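Local coordinates for protein D-mandelate dehydrogenase (Rhodotorula graminis, PDB 2W2K) that probably oxidises D-mandelate and reduces the corresponding 2-oxoacid with a nicotinamide cofactor, as a member of the D-isomer specific 2-hydroxyacid dehydrogenase family, at residues 117-122 / 179-184; 123-128 / 251-256; 53-58 / 79-84. All coordinates share one frame; numbering follows the deposited sequence.

Contact 1 (117-122 / 179-184); sequences TSDLAL and ARKAVH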
ATOM      1  N   THR B 117      -2.814  -8.839   8.526  1.00  5.12           N
ATOM      2  CA  THR B 117      -2.971  -7.610   9.327  1.00  2.88           C
ATOM      3  C   THR B 117      -1.767  -6.674   9.125  1.00  4.54           C
ATOM      4  O   THR B 117      -1.947  -5.440   8.987  1.00  5.21           O
ATOM      5  CB  THR B 117      -3.198  -7.903  10.835  1.00  4.80           C
ATOM      6  OG1 THR B 117      -4.262  -8.850  10.979  1.00  6.96           O
ATOM      7  CG2 THR B 117      -3.588  -6.606  11.610  1.00  7.36           C
ATOM      8  N   SER B 118      -0.556  -7.245   9.091  1.00  3.64           N
ATOM      9  CA  SER B 118       0.663  -6.415   8.832  1.00  5.28           C
ATOM     10  C   SER B 118       0.694  -5.776   7.419  1.00  6.48           C
ATOM     11  O   SER B 118       1.133  -4.615   7.271  1.00  5.28           O
ATOM     12  CB  SER B 118       1.973  -7.168   9.146  1.00  4.50           C
ATOM     13  OG  SER B 118       2.165  -8.322   8.311  1.00  6.60           O
ATOM     14  N   ASP B 119       0.259  -6.528   6.394  1.00  4.29           N
ATOM     15  CA  ASP B 119       0.125  -5.982   5.017  1.00  4.88           C
ATOM     16  C   ASP B 119      -0.892  -4.826   4.961  1.00  5.20           C
ATOM     17  O   ASP B 119      -0.659  -3.818   4.263  1.00  5.53           O
ATOM     18  CB  ASP B 119      -0.335  -7.082   4.038  1.00  6.27           C
ATOM     19  CG  ASP B 119       0.805  -8.005   3.566  1.00 11.50           C
ATOM     20  OD1 ASP B 119       1.995  -7.717   3.857  1.00 13.38           O
ATOM     21  OD2 ASP B 119       0.495  -9.034   2.893  1.00 11.38           O
ATOM     22  N   LEU B 120      -2.037  -4.972   5.653  1.00  4.96           N
ATOM     23  CA  LEU B 120      -3.082  -3.904   5.655  1.00  4.58           C
ATOM     24  C   LEU B 120      -2.570  -2.653   6.388  1.00  4.46           C
ATOM     25  O   LEU B 120      -2.836  -1.522   5.950  1.00  6.43           O
ATOM     26  CB  LEU B 120      -4.440  -4.402   6.244  1.00  5.72           C
ATOM     27  CG  LEU B 120      -5.759  -3.601   6.026  1.00  7.81           C
ATOM     28  CD1 LEU B 120      -5.948  -2.443   7.021  1.00 14.94           C
ATOM     29  CD2 LEU B 120      -5.978  -3.096   4.565  1.00  8.85           C
ATOM     30  N   ALA B 121      -1.805  -2.834   7.469  1.00  5.19           N
ATOM     31  CA  ALA B 121      -1.153  -1.671   8.117  1.00  6.00           C
ATOM     32  C   ALA B 121      -0.155  -0.946   7.184  1.00  5.58           C
ATOM     33  O   ALA B 121      -0.106   0.297   7.159  1.00  5.90           O
ATOM     34  CB  ALA B 121      -0.472  -2.095   9.449  1.00  6.51           C
ATOM     35  N   LEU B 122       0.610  -1.723   6.400  1.00  7.21           N
ATOM     36  CA  LEU B 122       1.544  -1.154   5.403  1.00  7.91           C
ATOM     37  C   LEU B 122       0.800  -0.336   4.327  1.00  5.16           C
ATOM     38  O   LEU B 122       1.271   0.743   3.926  1.00  4.49           O
ATOM     39  CB  LEU B 122       2.441  -2.234   4.741  1.00  4.37           C
ATOM     40  CG  LEU B 122       3.737  -1.678   4.078  1.00  6.57           C
ATOM     41  CD1 LEU B 122       4.789  -1.295   5.147  1.00  7.25           C
ATOM     42  CD2 LEU B 122       4.315  -2.702   3.088  1.00  7.68           C
ATOM     43  N   ALA B 179       7.083  -3.661  11.058  1.00  6.38           N
ATOM     44  CA  ALA B 179       8.404  -2.993  11.124  1.00  8.41           C
ATOM     45  C   ALA B 179       9.407  -3.579  10.132  1.00  6.15           C
ATOM     46  O   ALA B 179      10.199  -2.847   9.539  1.00  7.27           O
ATOM     47  CB  ALA B 179       8.987  -3.045  12.576  1.00  7.00           C
ATOM     48  N   ARG B 180       9.388  -4.895   9.957  1.00  5.11           N
ATOM     49  CA  ARG B 180      10.294  -5.552   8.983  1.00  6.55           C
ATOM     50  C   ARG B 180      10.008  -5.007   7.560  1.00  9.19           C
ATOM     51  O   ARG B 180      10.938  -4.645   6.802  1.00  7.95           O
ATOM     52  CB  ARG B 180      10.130  -7.081   9.016  1.00  8.30           C
ATOM     53  CG  ARG B 180      11.123  -7.845   8.094  1.00  9.57           C
ATOM     54  CD  ARG B 180      10.875  -9.362   8.048  1.00 10.18           C
ATOM     55  NE  ARG B 180       9.580  -9.717   7.484  1.00 12.01           N
ATOM     56  CZ  ARG B 180       9.276  -9.688   6.178  1.00 14.54           C
ATOM     57  NH1 ARG B 180      10.177  -9.334   5.263  1.00 12.08           N
ATOM     58  NH2 ARG B 180       8.062 -10.017   5.788  1.00  8.54           N
ATOM     59  N   LYS B 181       8.726  -4.936   7.218  1.00  9.58           N
ATOM     60  CA  LYS B 181       8.309  -4.454   5.890  1.00  7.50           C
ATOM     61  C   LYS B 181       8.592  -2.938   5.711  1.00  7.02           C
ATOM     62  O   LYS B 181       9.099  -2.517   4.664  1.00  6.07           O
ATOM     63  CB  LYS B 181       6.838  -4.842   5.632  1.00  7.12           C
ATOM     64  CG  LYS B 181       6.607  -6.382   5.489  1.00  3.91           C
ATOM     65  CD  LYS B 181       5.082  -6.740   5.575  1.00  3.37           C
ATOM     66  CE  LYS B 181       4.913  -8.247   5.620  1.00  9.70           C
ATOM     67  NZ  LYS B 181       3.512  -8.698   5.886  1.00 10.31           N
ATOM     68  N   ALA B 182       8.314  -2.141   6.746  1.00  3.30           N
ATOM     69  CA  ALA B 182       8.535  -0.686   6.685  1.00  4.61           C
ATOM     70  C   ALA B 182      10.023  -0.285   6.681  1.00  5.32           C
ATOM     71  O   ALA B 182      10.398   0.660   5.970  1.00  3.59           O
ATOM     72  CB  ALA B 182       7.795   0.030   7.841  1.00  7.05           C
ATOM     73  N   VAL B 183      10.842  -1.003   7.468  1.00  7.36           N
ATOM     74  CA  VAL B 183      12.303  -0.713   7.598  1.00  6.43           C
ATOM     75  C   VAL B 183      13.113  -1.267   6.414  1.00  9.02           C
ATOM     76  O   VAL B 183      13.792  -0.507   5.701  1.00  8.51           O
ATOM     77  CB  VAL B 183      12.923  -1.260   8.951  1.00  6.37           C
ATOM     78  CG1 VAL B 183      14.462  -1.129   8.944  1.00 10.20           C
ATOM     79  CG2 VAL B 183      12.305  -0.537  10.149  1.00  7.71           C
ATOM     80  N   HIS B 184      13.046  -2.580   6.200  1.00  9.27           N
ATOM     81  CA  HIS B 184      13.812  -3.197   5.103  1.00 11.45           C
ATOM     82  C   HIS B 184      13.229  -2.932   3.711  1.00 12.30           C
ATOM     83  O   HIS B 184      13.986  -2.675   2.756  1.00 13.65           O
ATOM     84  CB  HIS B 184      14.041  -4.690   5.379  1.00 13.72           C
ATOM     85  CG  HIS B 184      14.831  -4.929   6.634  1.00 17.42           C
ATOM     86  ND1 HIS B 184      16.045  -4.313   6.864  1.00 18.96           N
ATOM     87  CD2 HIS B 184      14.553  -5.639   7.751  1.00 21.09           C
ATOM     88  CE1 HIS B 184      16.496  -4.660   8.059  1.00 20.74           C
ATOM     89  NE2 HIS B 184      15.609  -5.463   8.619  1.00 20.59           N
TER
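Segments 117-122 and 179-184 are both helical and run in broadly the same direction, their axes 41° apart and 10.0 Å at closest approach. They belong to helix 114-130 and to helix 173-185, the helix that carries Ile174 of the NAD(+) site in the Rossmann-type nucleotide-binding domain. The backbones come closest where Leu122 CA and Ala182 CA lie 7.1 Å apart, and the gap is filled chiefly by Lys181. With CG beside its own backbone N and the chain extended beyond it, Lys181 reaches across to helix 114-130 and brings its ammonium to the side chains of the consecutive residues Ser118 and Asp119. Lys181 NZ donates to Ser118 OG at 2.8 Å, and it forms a salt bridge with Asp119 OD1 at 2.7 Å. The Asp119 side chain crosses the lysine at about a right angle, and the ammonium meets OD1 from above the carboxylate plane, 51° out of it. Ser118 holds its OG in the crowded position between backbone N and carbonyl carbon (chi1 63°), from where the hydroxyl also bonds within the first turn of its own helix, to the backbone oxygens of Asp114 and Thr115. The buried charge of Lys181 is thus met by a carboxylate, which would probably favour the protonated amine. Another protein chain packs on Asp119 and Lys181, placing the salt bridge beside the subunit interface. Nearer the lysine backbone, Leu122 crosses the aliphatic base of Lys181 obliquely. Leu122 CD1 sits 4.1 Å from Lys181 CB and 4.2 Å from the methyl carbon CB of Ala182.

Contact 2 (123-128 / 251-256); sequences YLILSV and RIVNTA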
ATOM      1  N   TYR B 123      -0.359  -0.840   3.874  1.00  4.79           N
ATOM      2  CA  TYR B 123      -1.256  -0.091   2.967  1.00  6.64           C
ATOM      3  C   TYR B 123      -1.681   1.283   3.553  1.00  8.92           C
ATOM      4  O   TYR B 123      -1.614   2.325   2.859  1.00  5.80           O
ATOM      5  CB  TYR B 123      -2.496  -0.963   2.627  1.00  6.89           C
ATOM      6  CG  TYR B 123      -3.656  -0.241   1.939  1.00  7.86           C
ATOM      7  CD1 TYR B 123      -3.725  -0.160   0.540  1.00 10.78           C
ATOM      8  CD2 TYR B 123      -4.707   0.326   2.686  1.00  9.00           C
ATOM      9  CE1 TYR B 123      -4.808   0.488  -0.101  1.00  9.77           C
ATOM     10  CE2 TYR B 123      -5.789   1.000   2.047  1.00  9.29           C
ATOM     11  CZ  TYR B 123      -5.828   1.068   0.663  1.00 11.95           C
ATOM     12  OH  TYR B 123      -6.900   1.703   0.024  1.00 12.10           O
ATOM     13  N   LEU B 124      -2.121   1.292   4.814  1.00  5.81           N
ATOM     14  CA  LEU B 124      -2.518   2.563   5.476  1.00  4.74           C
ATOM     15  C   LEU B 124      -1.319   3.536   5.637  1.00  7.53           C
ATOM     16  O   LEU B 124      -1.486   4.758   5.475  1.00  7.17           O
ATOM     17  CB  LEU B 124      -3.165   2.292   6.834  1.00  4.26           C
ATOM     18  CG  LEU B 124      -4.459   1.435   6.885  1.00  3.47           C
ATOM     19  CD1 LEU B 124      -4.847   1.197   8.338  1.00  7.05           C
ATOM     20  CD2 LEU B 124      -5.601   2.146   6.094  1.00  5.31           C
ATOM     21  N   ILE B 125      -0.133   3.001   5.938  1.00  4.44           N
ATOM     22  CA  ILE B 125       1.126   3.820   6.024  1.00  4.76           C
ATOM     23  C   ILE B 125       1.458   4.497   4.681  1.00  6.63           C
ATOM     24  O   ILE B 125       1.733   5.719   4.622  1.00  5.00           O
ATOM     25  CB  ILE B 125       2.357   2.982   6.559  1.00  4.72           C
ATOM     26  CG1 ILE B 125       2.143   2.607   8.033  1.00  5.39           C
ATOM     27  CG2 ILE B 125       3.678   3.790   6.431  1.00  5.45           C
ATOM     28  CD1 ILE B 125       3.156   1.504   8.590  1.00  8.81           C
ATOM     29  N   LEU B 126       1.412   3.712   3.596  1.00  4.51           N
ATOM     30  CA  LEU B 126       1.560   4.280   2.252  1.00  5.24           C
ATOM     31  C   LEU B 126       0.472   5.339   1.973  1.00  6.89           C
ATOM     32  O   LEU B 126       0.791   6.438   1.511  1.00  5.85           O
ATOM     33  CB  LEU B 126       1.580   3.168   1.176  1.00  4.63           C
ATOM     34  CG  LEU B 126       2.853   2.293   1.116  1.00  6.06           C
ATOM     35  CD1 LEU B 126       2.600   0.905   0.464  1.00  8.68           C
ATOM     36  CD2 LEU B 126       4.020   3.009   0.416  1.00  7.27           C
ATOM     37  N   SER B 127      -0.794   5.028   2.278  1.00  6.30           N
ATOM     38  CA  SER B 127      -1.893   5.999   2.073  1.00  8.80           C
ATOM     39  C   SER B 127      -1.696   7.369   2.767  1.00  9.01           C
ATOM     40  O   SER B 127      -1.911   8.419   2.142  1.00  7.73           O
ATOM     41  CB  SER B 127      -3.267   5.384   2.445  1.00  8.37           C
ATOM     42  OG  SER B 127      -4.324   6.248   2.048  1.00 11.43           O
ATOM     43  N   VAL B 128      -1.290   7.358   4.039  1.00  6.22           N
ATOM     44  CA  VAL B 128      -1.166   8.610   4.818  1.00  6.86           C
ATOM     45  C   VAL B 128       0.055   9.458   4.412  1.00  5.22           C
ATOM     46  O   VAL B 128       0.028  10.699   4.551  1.00  7.48           O
ATOM     47  CB  VAL B 128      -1.230   8.386   6.388  1.00  7.03           C
ATOM     48  CG1 VAL B 128      -2.591   7.754   6.812  1.00  9.13           C
ATOM     49  CG2 VAL B 128      -0.056   7.553   6.932  1.00  7.45           C
ATOM     50  N   ARG B 251       1.352  11.973  11.376  1.00  9.24           N
ATOM     51  CA  ARG B 251       0.425  10.976  10.805  1.00  6.68           C
ATOM     52  C   ARG B 251       0.217   9.829  11.806  1.00  8.91           C
ATOM     53  O   ARG B 251       1.136   9.540  12.607  1.00  6.56           O
ATOM     54  CB  ARG B 251       0.998  10.407   9.481  1.00  6.95           C
ATOM     55  CG  ARG B 251       1.387  11.482   8.444  1.00  5.79           C
ATOM     56  CD  ARG B 251       2.353  10.940   7.391  1.00  5.45           C
ATOM     57  NE  ARG B 251       2.967  12.024   6.626  1.00  6.45           N
ATOM     58  CZ  ARG B 251       4.013  12.754   7.039  1.00 10.05           C
ATOM     59  NH1 ARG B 251       4.580  12.563   8.246  1.00  6.91           N
ATOM     60  NH2 ARG B 251       4.496  13.690   6.238  1.00 11.34           N
ATOM     61  N   ILE B 252      -0.970   9.186  11.775  1.00  7.41           N
ATOM     62  CA  ILE B 252      -1.217   7.989  12.633  1.00  6.42           C
ATOM     63  C   ILE B 252      -2.088   6.921  11.942  1.00  7.18           C
ATOM     64  O   ILE B 252      -2.992   7.273  11.158  1.00  5.50           O
ATOM     65  CB  ILE B 252      -1.821   8.379  14.012  1.00  6.18           C
ATOM     66  CG1 ILE B 252      -1.877   7.163  14.968  1.00  6.69           C
ATOM     67  CG2 ILE B 252      -3.194   9.051  13.852  1.00  9.73           C
ATOM     68  CD1 ILE B 252      -2.107   7.597  16.443  1.00  7.46           C
ATOM     69  N   VAL B 253      -1.787   5.638  12.190  1.00  5.60           N
ATOM     70  CA  VAL B 253      -2.633   4.509  11.699  1.00  5.79           C
ATOM     71  C   VAL B 253      -3.014   3.542  12.851  1.00  7.42           C
ATOM     72  O   VAL B 253      -2.244   3.375  13.820  1.00  7.34           O
ATOM     73  CB  VAL B 253      -1.984   3.712  10.500  1.00  6.41           C
ATOM     74  CG1 VAL B 253      -1.536   4.671   9.353  1.00  7.10           C
ATOM     75  CG2 VAL B 253      -0.852   2.831  10.950  1.00  8.83           C
ATOM     76  N   ASN B 254      -4.189   2.912  12.746  1.00  5.75           N
ATOM     77  CA  ASN B 254      -4.660   1.951  13.773  1.00  7.67           C
ATOM     78  C   ASN B 254      -5.205   0.669  13.128  1.00  8.35           C
ATOM     79  O   ASN B 254      -6.155   0.743  12.312  1.00  8.11           O
ATOM     80  CB  ASN B 254      -5.728   2.611  14.691  1.00  6.63           C
ATOM     81  CG  ASN B 254      -6.096   1.756  15.922  1.00  9.58           C
ATOM     82  OD1 ASN B 254      -5.431   0.758  16.253  1.00  9.57           O
ATOM     83  ND2 ASN B 254      -7.148   2.179  16.631  1.00  9.69           N
ATOM     84  N   THR B 255      -4.609  -0.483  13.484  1.00  3.56           N
ATOM     85  CA  THR B 255      -5.123  -1.801  13.072  1.00  5.74           C
ATOM     86  C   THR B 255      -5.479  -2.701  14.270  1.00  9.64           C
ATOM     87  O   THR B 255      -5.779  -3.889  14.086  1.00  8.19           O
ATOM     88  CB  THR B 255      -4.148  -2.552  12.123  1.00  5.81           C
ATOM     89  OG1 THR B 255      -2.877  -2.762  12.785  1.00  8.08           O
ATOM     90  CG2 THR B 255      -3.935  -1.741  10.817  1.00  4.87           C
ATOM     91  N   ALA B 256      -5.468  -2.119  15.477  1.00 10.13           N
ATOM     92  CA  ALA B 256      -5.708  -2.863  16.726  1.00  8.05           C
ATOM     93  C   ALA B 256      -7.209  -3.028  17.056  1.00  9.59           C
ATOM     94  O   ALA B 256      -7.883  -3.869  16.451  1.00 10.23           O
ATOM     95  CB  ALA B 256      -4.898  -2.216  17.884  1.00  5.19           C
TER
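The guanidinium of Arg251 has the backbone oxygen of Val128 at its edge, in plane, but Arg251 NE and Val128 O remain 3.8 Å apart. The polar end of the arginine is held instead by the backbone oxygen of Asp222, which accepts from Arg251 NH1, while Val128 O is taken by the hydroxyl of Ser277. The arginine chain is extended from CG to NE and slides past Val128 in the opposite direction, bringing Arg251 CD to 3.7 Å from Val128 O. This is the helix-on-sheet layer of a Rossmann-type domain: helix 114-130 packs along strand 250-254 of the parallel sheet, and the axes of segments 123-128 and 251-254 run nearly antiparallel at 156°, 8.6 Å apart at closest approach. Val253, pointing toward the helix from mid-strand, takes part in each of the closest apolar pairs with Leu124, Ile125 and Val128. Its CG1, anti to the carbonyl carbon (chi1 -51°), lies 3.8 Å from Leu124 CB and 4.0 Å from Val128 CG2. The other branch, CG2, occupies the crowded position and meets Ile125 CG1 at 4.2 Å, the two side chains crossing at about a right angle. Beyond the strand end the chain turns into the NAD(+)-binding residues Thr255 and Ala256. Thr255 directs its methyl to the helix, CG2 lying 4.0 Å from Leu124 CD1. Asn254, facing away from the helix, closes an Asx turn in which its OD1 accepts from Ala256 N at 3.0 Å.

Contact 3 (53-58 / 79-84); sequences EAIIKL and SSLKVF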
ATOM      1  N   GLU B  53     -18.345 -32.895  24.728  1.00  7.19           N
ATOM      2  CA  GLU B  53     -16.986 -32.744  25.261  1.00  5.59           C
ATOM      3  C   GLU B  53     -16.189 -31.557  24.689  1.00  5.92           C
ATOM      4  O   GLU B  53     -15.165 -31.150  25.265  1.00  5.95           O
ATOM      5  CB  GLU B  53     -16.176 -34.055  25.062  1.00  9.41           C
ATOM      6  CG  GLU B  53     -16.638 -35.254  25.915  1.00 11.59           C
ATOM      7  CD  GLU B  53     -17.995 -35.833  25.509  1.00 11.70           C
ATOM      8  OE1 GLU B  53     -18.255 -36.050  24.305  1.00  8.82           O
ATOM      9  OE2 GLU B  53     -18.796 -36.130  26.418  1.00 12.51           O
ATOM     10  N   ALA B  54     -16.639 -31.030  23.546  1.00  4.31           N
ATOM     11  CA  ALA B  54     -16.000 -29.864  22.919  1.00  2.32           C
ATOM     12  C   ALA B  54     -17.004 -28.926  22.226  1.00  7.21           C
ATOM     13  O   ALA B  54     -18.157 -29.322  21.928  1.00  5.48           O
ATOM     14  CB  ALA B  54     -14.897 -30.338  21.893  1.00  6.69           C
ATOM     15  N   ILE B  55     -16.561 -27.681  21.985  1.00  5.66           N
ATOM     16  CA  ILE B  55     -17.247 -26.718  21.144  1.00  5.60           C
ATOM     17  C   ILE B  55     -16.239 -26.198  20.082  1.00  3.45           C
ATOM     18  O   ILE B  55     -15.085 -25.893  20.432  1.00  6.60           O
ATOM     19  CB  ILE B  55     -17.762 -25.482  21.988  1.00  6.03           C
ATOM     20  CG1 ILE B  55     -18.772 -25.904  23.079  1.00  2.90           C
ATOM     21  CG2 ILE B  55     -18.395 -24.429  21.057  1.00  8.10           C
ATOM     22  CD1 ILE B  55     -18.748 -24.951  24.330  1.00  4.35           C
ATOM     23  N   ILE B  56     -16.688 -26.060  18.828  1.00  5.77           N
ATOM     24  CA  ILE B  56     -15.892 -25.472  17.716  1.00  4.79           C
ATOM     25  C   ILE B  56     -16.614 -24.298  16.995  1.00  7.94           C
ATOM     26  O   ILE B  56     -17.855 -24.310  16.795  1.00  7.07           O
ATOM     27  CB  ILE B  56     -15.444 -26.607  16.675  1.00  4.54           C
ATOM     28  CG1 ILE B  56     -14.232 -26.157  15.816  1.00 11.19           C
ATOM     29  CG2 ILE B  56     -16.644 -27.146  15.875  1.00  6.55           C
ATOM     30  CD1 ILE B  56     -13.549 -27.265  14.934  1.00  6.34           C
ATOM     31  N   LYS B  57     -15.830 -23.283  16.628  1.00  7.07           N
ATOM     32  CA  LYS B  57     -16.340 -22.034  16.006  1.00  6.47           C
ATOM     33  C   LYS B  57     -15.347 -21.682  14.877  1.00  7.23           C
ATOM     34  O   LYS B  57     -14.225 -21.177  15.140  1.00  7.31           O
ATOM     35  CB  LYS B  57     -16.420 -20.927  17.093  1.00  4.95           C
ATOM     36  CG  LYS B  57     -17.150 -19.577  16.680  1.00  5.41           C
ATOM     37  CD  LYS B  57     -16.908 -18.513  17.781  1.00  5.44           C
ATOM     38  CE  LYS B  57     -17.619 -17.152  17.557  1.00  9.24           C
ATOM     39  NZ  LYS B  57     -17.137 -16.362  16.362  1.00  7.29           N
ATOM     40  N   LEU B  58     -15.740 -21.977  13.627  1.00  5.61           N
ATOM     41  CA  LEU B  58     -14.809 -21.997  12.471  1.00  8.69           C
ATOM     42  C   LEU B  58     -14.470 -20.633  11.835  1.00  6.79           C
ATOM     43  O   LEU B  58     -13.527 -20.536  11.022  1.00  7.44           O
ATOM     44  CB  LEU B  58     -15.331 -22.965  11.385  1.00 10.32           C
ATOM     45  CG  LEU B  58     -15.406 -24.454  11.800  1.00  9.99           C
ATOM     46  CD1 LEU B  58     -16.270 -25.267  10.811  1.00  8.61           C
ATOM     47  CD2 LEU B  58     -14.042 -25.062  11.872  1.00  7.85           C
ATOM     48  N   SER B  79     -21.277 -30.632  32.407  1.00 10.24           N
ATOM     49  CA  SER B  79     -19.999 -30.838  33.125  1.00 11.07           C
ATOM     50  C   SER B  79     -18.989 -31.748  32.390  1.00 11.30           C
ATOM     51  O   SER B  79     -17.786 -31.766  32.736  1.00 11.70           O
ATOM     52  CB  SER B  79     -20.247 -31.346  34.551  1.00 12.16           C
ATOM     53  OG  SER B  79     -20.510 -30.229  35.390  1.00 23.43           O
ATOM     54  N   SER B  80     -19.485 -32.476  31.386  1.00  8.57           N
ATOM     55  CA  SER B  80     -18.654 -33.262  30.434  1.00  8.29           C
ATOM     56  C   SER B  80     -17.727 -32.404  29.540  1.00  7.64           C
ATOM     57  O   SER B  80     -16.751 -32.918  28.931  1.00 10.39           O
ATOM     58  CB  SER B  80     -19.585 -34.087  29.514  1.00  8.36           C
ATOM     59  OG  SER B  80     -20.484 -33.250  28.778  1.00 10.19           O
ATOM     60  N   LEU B  81     -18.006 -31.101  29.464  1.00  7.04           N
ATOM     61  CA  LEU B  81     -17.250 -30.214  28.539  1.00  7.85           C
ATOM     62  C   LEU B  81     -15.776 -30.054  28.966  1.00  6.39           C
ATOM     63  O   LEU B  81     -15.492 -29.730  30.133  1.00  8.62           O
ATOM     64  CB  LEU B  81     -17.955 -28.838  28.373  1.00  6.40           C
ATOM     65  CG  LEU B  81     -17.285 -27.744  27.524  1.00  6.91           C
ATOM     66  CD1 LEU B  81     -17.229 -28.100  26.019  1.00  6.16           C
ATOM     67  CD2 LEU B  81     -18.059 -26.411  27.711  1.00  5.82           C
ATOM     68  N   LYS B  82     -14.856 -30.309  28.033  1.00  7.02           N
ATOM     69  CA  LYS B  82     -13.391 -30.207  28.276  1.00  7.77           C
ATOM     70  C   LYS B  82     -12.657 -29.070  27.515  1.00  9.24           C
ATOM     71  O   LYS B  82     -11.635 -28.565  28.002  1.00  7.34           O
ATOM     72  CB  LYS B  82     -12.675 -31.561  28.006  1.00  9.36           C
ATOM     73  CG  LYS B  82     -12.965 -32.654  29.093  1.00  8.65           C
ATOM     74  CD  LYS B  82     -12.213 -33.998  28.830  1.00 10.51           C
ATOM     75  CE  LYS B  82     -12.292 -34.875  30.088  1.00 16.47           C
ATOM     76  NZ  LYS B  82     -11.634 -36.212  29.915  1.00 25.92           N
ATOM     77  N   VAL B  83     -13.157 -28.658  26.343  1.00  6.61           N
ATOM     78  CA  VAL B  83     -12.397 -27.716  25.489  1.00  5.67           C
ATOM     79  C   VAL B  83     -13.279 -26.948  24.495  1.00  7.84           C
ATOM     80  O   VAL B  83     -14.244 -27.514  23.962  1.00  6.82           O
ATOM     81  CB  VAL B  83     -11.187 -28.460  24.721  1.00  7.75           C
ATOM     82  CG1 VAL B  83     -11.680 -29.610  23.824  1.00  6.63           C
ATOM     83  CG2 VAL B  83     -10.315 -27.482  23.887  1.00  7.06           C
ATOM     84  N   PHE B  84     -12.912 -25.685  24.235  1.00  7.21           N
ATOM     85  CA  PHE B  84     -13.589 -24.776  23.271  1.00  5.85           C
ATOM     86  C   PHE B  84     -12.473 -24.152  22.404  1.00  8.57           C
ATOM     87  O   PHE B  84     -11.586 -23.477  22.953  1.00  8.09           O
ATOM     88  CB  PHE B  84     -14.332 -23.686  24.099  1.00  6.85           C
ATOM     89  CG  PHE B  84     -15.211 -22.701  23.308  1.00  5.11           C
ATOM     90  CD1 PHE B  84     -15.206 -22.618  21.890  1.00  7.59           C
ATOM     91  CD2 PHE B  84     -16.009 -21.796  24.016  1.00  9.57           C
ATOM     92  CE1 PHE B  84     -16.025 -21.654  21.207  1.00 10.48           C
ATOM     93  CE2 PHE B  84     -16.839 -20.839  23.353  1.00 12.26           C
ATOM     94  CZ  PHE B  84     -16.847 -20.771  21.945  1.00 11.84           C
TER
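Strands 54-57 and 83-86 are neighbours in a five-stranded parallel sheet, joined through helix 71-74 as a beta-alpha-beta unit. Their pairing starts just ahead of the strands, where Glu53 O accepts two backbone amides: a sound bond from Lys82 N at 2.9 Å and a weak one from Val83 N at 3.4 Å. The first donor stands above the carbonyl plane, 40° out of it. Ile55 N then donates to Val83 O at 3.1 Å, this time in the carbonyl plane. Ala54 pairs with Val83 and Ile55 with Phe84 in parallel register, and the alternation of each strand puts the two pairs on opposite faces of the sheet. On the face of Ala54 and Val83, Ala54 CB meets Val83 CG1 at 3.8 Å, and Phe327 of helix 310-330 packs on the valine. On the other face Ile55 dominates. Its CG2 lies over one face of the Phe84 ring in a CH-pi contact, 3.9 Å from the ring centroid and 23° off the normal, while its CD1 turns to Leu81 CD2 at 3.7 Å. At the ring edge, Lys57 CB approaches Phe84 CE1 at 4.2 Å. An alanine in place of Phe84 would remove the ring and would probably leave Ile55 CG2 without its aromatic platform, also disturbing the packing with Trp69 and Phe106. Lys57 carries its ammonium away from the ring, to bond with the Tyr67 hydroxyl.

How the contacts relate
Contacts 1 and 2 share helix 114-130, each using a successive part of it, and they touch where Ala121 CB packs 3.7 Å from Thr255 CG2. Both are buried and border the NAD(+) site. Their chemistry nevertheless differs: helix 173-185 is tied to the shared helix by a charged bridge close to the subunit interface, whereas strand 250-254 receives it through branched aliphatic side chains. Contact 3 lies on the opposite side of the chain's centre, about 36 Å from contact 1 and 38 Å from contact 2 between centres, in the other parallel sheet. Backbone hydrogen bonds join its strands; it is mostly buried, but at the start of the pairing Lys82 is exposed and Glu53 and Ser80 are partly so.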